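Long-range contact in ferritin like protein (Caulobacter vibrioides, PDB 3HL1), which is of unestablished function but belongs to the ferritin-like family of helical proteins and is classed as metal-binding: residues Y123-L134 / G142-V153. Residues are numbered along the deposited sequence; the frame is centred on the assembly and turned at random.
Sequences YPEWRTQREPDL and GSIGEFYDALRV
The Glu146 carboxylate meets the Arg130 guanidinium at its edge, with the two planes 41° apart. Arg130 makes a side-on, two-nitrogen salt bridge: NE gives a hydrogen bond to Glu146 OE1 at 2.9 Å, and NH2 reaches the syn lone pair of Glu146 OE2 at 3.0 Å. Gly142 N donates to Glu146 OE1 from above the carboxylate plane, on the face opposite Arg130 NE. The backbone N of Asp133 donates to Glu146 OE2 on its anti side, tilted out of the carboxylate plane, 3.0 Å away and nearly straight at 171°. Glu146 gets there because CG stands anti to the backbone N (chi1 -174°) and the chain runs on extended, its CG packing against CA and CB of Pro132.

Toward the start of helix 144-157, Ser143 OG accepts from Glu146 N as the N-cap and lies against CA and CG of Glu125. One water joins Ser143 OG, Thr128 OG1 and Glu146 OE1, while two others accept from Ile144 N and Gly145 N and lie within hydrogen-bonding distance of Tyr123 O. Glu125 and Asp149 approach from opposite directions; their oxygens are modelled too close for the detail to be trusted. Further along, Leu134 CD2 sits 3.9 Å from Val153 CG2 and also touches Ala150.

The loop between helices 112-121 and 144-157 thus folds back along the second helix, from its N-cap as far as Val153. With both Glu146 oxygens doubly gripped by protein donors, the buried carboxylate is fixed in rotation and probably stays ionised, its charge presumably offset by Arg130.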
loop_
_atom_site.group_PDB
_atom_site.type_symbol
_atom_site.label_atom_id
_atom_site.label_comp_id
_atom_site.label_asym_id
_atom_site.label_seq_id
_atom_site.Cartn_x
_atom_site.Cartn_y
_atom_site.Cartn_z
ATOM N N TYR A 123 0.801 -10.806 5.327
ATOM C CA TYR A 123 1.071 -11.860 6.298
ATOM C C TYR A 123 0.952 -11.314 7.726
ATOM O O TYR A 123 1.605 -10.298 8.049
ATOM C CB TYR A 123 2.478 -12.405 6.101
ATOM C CG TYR A 123 2.758 -13.686 6.838
ATOM C CD1 TYR A 123 2.036 -14.854 6.558
ATOM C CD2 TYR A 123 3.788 -13.754 7.771
ATOM C CE1 TYR A 123 2.320 -16.012 7.206
ATOM C CE2 TYR A 123 4.074 -14.932 8.417
ATOM C CZ TYR A 123 3.315 -16.049 8.124
ATOM O OH TYR A 123 3.602 -17.240 8.718
ATOM N N PRO A 124 0.126 -11.965 8.579
ATOM C CA PRO A 124 -0.154 -11.430 9.918
ATOM C C PRO A 124 1.030 -11.501 10.875
ATOM O O PRO A 124 1.764 -12.472 10.923
ATOM C CB PRO A 124 -1.300 -12.337 10.430
ATOM C CG PRO A 124 -1.869 -12.956 9.220
ATOM C CD PRO A 124 -0.686 -13.174 8.335
ATOM N N GLU A 125 1.209 -10.456 11.643
ATOM C CA GLU A 125 2.337 -10.385 12.570
ATOM C C GLU A 125 2.372 -11.564 13.533
ATOM O O GLU A 125 3.459 -12.035 13.903
ATOM C CB GLU A 125 2.208 -9.118 13.385
ATOM C CG GLU A 125 3.431 -8.796 14.183
ATOM C CD GLU A 125 3.297 -7.550 15.063
ATOM O OE1 GLU A 125 2.212 -6.886 15.092
ATOM O OE2 GLU A 125 4.323 -7.266 15.734
ATOM N N TRP A 126 1.208 -12.001 14.001
ATOM C CA TRP A 126 1.187 -13.099 14.987
ATOM C C TRP A 126 1.777 -14.424 14.469
ATOM O O TRP A 126 2.300 -15.232 15.246
ATOM C CB TRP A 126 -0.203 -13.315 15.580
ATOM C CG TRP A 126 -1.201 -13.880 14.660
ATOM C CD1 TRP A 126 -2.081 -13.184 13.875
ATOM C CD2 TRP A 126 -1.493 -15.268 14.454
ATOM N NE1 TRP A 126 -2.893 -14.053 13.189
ATOM C CE2 TRP A 126 -2.552 -15.338 13.520
ATOM C CE3 TRP A 126 -0.964 -16.465 14.967
ATOM C CZ2 TRP A 126 -3.090 -16.557 13.081
ATOM C CZ3 TRP A 126 -1.503 -17.692 14.527
ATOM C CH2 TRP A 126 -2.555 -17.722 13.597
ATOM N N ARG A 127 1.700 -14.654 13.170
ATOM C CA ARG A 127 2.300 -15.857 12.571
ATOM C C ARG A 127 3.828 -15.795 12.441
ATOM O O ARG A 127 4.479 -16.812 12.289
ATOM C CB ARG A 127 1.636 -16.094 11.225
ATOM C CG ARG A 127 0.168 -16.360 11.419
ATOM C CD ARG A 127 -0.584 -16.192 10.197
ATOM N NE ARG A 127 -0.596 -17.388 9.383
ATOM C CZ ARG A 127 -1.624 -18.215 9.250
ATOM N NH1 ARG A 127 -1.491 -19.249 8.429
ATOM N NH2 ARG A 127 -2.769 -18.019 9.906
ATOM N N THR A 128 4.409 -14.593 12.508
ATOM C CA THR A 128 5.866 -14.418 12.339
ATOM C C THR A 128 6.682 -15.006 13.509
ATOM O O THR A 128 7.871 -15.304 13.378
ATOM C CB THR A 128 6.225 -12.929 12.154
ATOM O OG1 THR A 128 5.913 -12.169 13.345
ATOM C CG2 THR A 128 5.490 -12.370 10.948
ATOM N N GLN A 129 6.027 -15.162 14.649
ATOM C CA GLN A 129 6.677 -15.628 15.872
ATOM C C GLN A 129 7.923 -14.806 16.185
ATOM O O GLN A 129 8.999 -15.348 16.380
ATOM C CB GLN A 129 7.044 -17.097 15.776
ATOM C CG GLN A 129 5.884 -18.005 15.506
ATOM C CD GLN A 129 6.231 -19.429 15.842
ATOM O OE1 GLN A 129 6.385 -19.766 17.018
ATOM N NE2 GLN A 129 6.372 -20.276 14.817
ATOM N N ARG A 130 7.799 -13.488 16.149
ATOM C CA ARG A 130 8.908 -12.675 16.599
ATOM C C ARG A 130 8.474 -11.541 17.473
ATOM O O ARG A 130 7.364 -11.042 17.370
ATOM C CB ARG A 130 9.797 -12.195 15.448
ATOM C CG ARG A 130 9.189 -11.327 14.407
ATOM C CD ARG A 130 10.236 -10.992 13.361
ATOM N NE ARG A 130 10.858 -9.668 13.504
ATOM C CZ ARG A 130 12.149 -9.409 13.732
ATOM N NH1 ARG A 130 13.051 -10.369 13.913
ATOM N NH2 ARG A 130 12.545 -8.155 13.791
ATOM N N GLU A 131 9.370 -11.190 18.384
ATOM C CA GLU A 131 9.241 -9.978 19.169
ATOM C C GLU A 131 9.504 -8.782 18.231
ATOM O O GLU A 131 10.525 -8.770 17.552
ATOM C CB GLU A 131 10.246 -9.996 20.334
ATOM C CG GLU A 131 9.713 -10.699 21.574
ATOM C CD GLU A 131 8.519 -9.958 22.149
ATOM O OE1 GLU A 131 8.645 -8.743 22.409
ATOM O OE2 GLU A 131 7.453 -10.581 22.320
ATOM N N PRO A 132 8.580 -7.791 18.192
ATOM C CA PRO A 132 8.775 -6.618 17.345
ATOM C C PRO A 132 10.066 -5.932 17.695
ATOM O O PRO A 132 10.381 -5.799 18.896
ATOM C CB PRO A 132 7.584 -5.725 17.695
ATOM C CG PRO A 132 6.546 -6.682 18.211
ATOM C CD PRO A 132 7.291 -7.728 18.917
ATOM N N ASP A 133 10.835 -5.565 16.678
ATOM C CA ASP A 133 12.087 -4.861 16.888
ATOM C C ASP A 133 11.730 -3.383 16.927
ATOM O O ASP A 133 11.339 -2.786 15.899
ATOM C CB ASP A 133 13.072 -5.142 15.791
ATOM C CG ASP A 133 14.433 -4.596 16.104
ATOM O OD1 ASP A 133 14.549 -3.706 16.993
ATOM O OD2 ASP A 133 15.372 -5.042 15.435
ATOM N N LEU A 134 11.832 -2.808 18.125
ATOM C CA LEU A 134 11.335 -1.457 18.382
ATOM C C LEU A 134 12.405 -0.370 18.260
ATOM O O LEU A 134 12.106 0.816 18.540
ATOM C CB LEU A 134 10.660 -1.389 19.777
ATOM C CG LEU A 134 9.516 -2.401 20.004
ATOM C CD1 LEU A 134 8.975 -2.298 21.423
ATOM C CD2 LEU A 134 8.407 -2.200 18.971
ATOM N N GLY A 142 9.369 -8.093 9.798
ATOM C CA GLY A 142 8.852 -9.378 9.333
ATOM C C GLY A 142 7.436 -9.360 8.798
ATOM O O GLY A 142 6.984 -10.321 8.206
ATOM N N SER A 143 6.734 -8.249 9.031
ATOM C CA SER A 143 5.330 -8.077 8.631
ATOM C C SER A 143 4.976 -6.590 8.693
ATOM O O SER A 143 5.664 -5.831 9.347
ATOM C CB SER A 143 4.395 -8.804 9.611
ATOM O OG SER A 143 4.547 -8.333 10.967
ATOM N N ILE A 144 3.860 -6.219 8.077
ATOM C CA ILE A 144 3.366 -4.861 8.120
ATOM C C ILE A 144 2.948 -4.514 9.525
ATOM O O ILE A 144 3.213 -3.416 9.992
ATOM C CB ILE A 144 2.173 -4.652 7.142
ATOM C CG1 ILE A 144 2.678 -4.770 5.712
ATOM C CG2 ILE A 144 1.529 -3.307 7.402
ATOM C CD1 ILE A 144 1.555 -4.652 4.639
ATOM N N GLY A 145 2.334 -5.464 10.211
ATOM C CA GLY A 145 1.906 -5.302 11.554
ATOM C C GLY A 145 3.038 -4.963 12.479
ATOM O O GLY A 145 2.871 -4.109 13.376
ATOM N N GLU A 146 4.185 -5.616 12.289
ATOM C CA GLU A 146 5.348 -5.306 13.116
ATOM C C GLU A 146 5.858 -3.885 12.856
ATOM O O GLU A 146 6.290 -3.145 13.770
ATOM C CB GLU A 146 6.489 -6.285 12.844
ATOM C CG GLU A 146 7.679 -6.073 13.796
ATOM C CD GLU A 146 8.958 -6.834 13.415
ATOM O OE1 GLU A 146 8.885 -7.762 12.590
ATOM O OE2 GLU A 146 10.041 -6.494 13.976
ATOM N N PHE A 147 5.904 -3.518 11.591
ATOM C CA PHE A 147 6.256 -2.129 11.214
ATOM C C PHE A 147 5.355 -1.153 12.011
ATOM O O PHE A 147 5.849 -0.209 12.655
ATOM C CB PHE A 147 6.047 -1.935 9.707
ATOM C CG PHE A 147 6.700 -0.650 9.129
ATOM C CD1 PHE A 147 6.660 0.554 9.800
ATOM C CD2 PHE A 147 7.339 -0.686 7.918
ATOM C CE1 PHE A 147 7.271 1.688 9.284
ATOM C CE2 PHE A 147 7.950 0.452 7.404
ATOM C CZ PHE A 147 7.922 1.626 8.111
ATOM N N TYR A 148 4.035 -1.352 11.968
ATOM C CA TYR A 148 3.131 -0.488 12.722
ATOM C C TYR A 148 3.270 -0.557 14.230
ATOM O O TYR A 148 3.056 0.461 14.887
ATOM C CB TYR A 148 1.675 -0.622 12.270
ATOM C CG TYR A 148 1.457 0.037 10.929
ATOM C CD1 TYR A 148 1.543 1.431 10.793
ATOM C CD2 TYR A 148 1.212 -0.700 9.786
ATOM C CE1 TYR A 148 1.368 2.043 9.558
ATOM C CE2 TYR A 148 1.018 -0.076 8.540
ATOM C CZ TYR A 148 1.113 1.299 8.450
ATOM O OH TYR A 148 0.962 1.920 7.256
ATOM N N ASP A 149 3.619 -1.724 14.787
ATOM C CA ASP A 149 3.981 -1.802 16.187
ATOM C C ASP A 149 5.123 -0.866 16.607
ATOM O O ASP A 149 5.058 -0.220 17.677
ATOM C CB ASP A 149 4.472 -3.211 16.510
ATOM C CG ASP A 149 3.367 -4.178 16.807
ATOM O OD1 ASP A 149 2.178 -3.810 16.847
ATOM O OD2 ASP A 149 3.733 -5.340 17.032
ATOM N N ALA A 150 6.211 -0.898 15.832
ATOM C CA ALA A 150 7.366 0.002 16.032
ATOM C C ALA A 150 6.912 1.449 15.898
ATOM O O ALA A 150 7.241 2.312 16.722
ATOM C CB ALA A 150 8.451 -0.304 15.028
ATOM N N LEU A 151 6.153 1.741 14.854
ATOM C CA LEU A 151 5.665 3.110 14.669
ATOM C C LEU A 151 4.874 3.647 15.891
ATOM O O LEU A 151 5.089 4.743 16.342
ATOM C CB LEU A 151 4.819 3.178 13.413
ATOM C CG LEU A 151 4.646 4.594 12.874
ATOM C CD1 LEU A 151 5.916 5.095 12.186
ATOM C CD2 LEU A 151 3.414 4.646 11.915
ATOM N N ARG A 152 3.987 2.843 16.460
ATOM C CA ARG A 152 3.281 3.240 17.710
ATOM C C ARG A 152 4.218 3.639 18.877
ATOM O O ARG A 152 3.930 4.569 19.623
ATOM C CB ARG A 152 2.397 2.104 18.227
ATOM C CG ARG A 152 1.222 1.786 17.383
ATOM C CD ARG A 152 0.398 0.687 18.098
ATOM N NE ARG A 152 -0.749 0.295 17.290
ATOM C CZ ARG A 152 -0.809 -0.799 16.538
ATOM N NH1 ARG A 152 0.225 -1.619 16.426
ATOM N NH2 ARG A 152 -1.908 -1.057 15.849
ATOM N N VAL A 153 5.358 2.990 18.990
ATOM C CA VAL A 153 6.337 3.325 20.031
ATOM C C VAL A 153 6.947 4.698 19.811
ATOM O O VAL A 153 6.968 5.527 20.743
ATOM C CB VAL A 153 7.434 2.213 20.188
ATOM C CG1 VAL A 153 8.561 2.629 21.170
ATOM C CG2 VAL A 153 6.778 0.929 20.656
HETATM O O HOH W 1 2.805 -8.403 6.590
HETATM O O HOH W 2 0.731 -7.722 9.069
HETATM O O HOH W 3 6.543 -9.549 12.152
#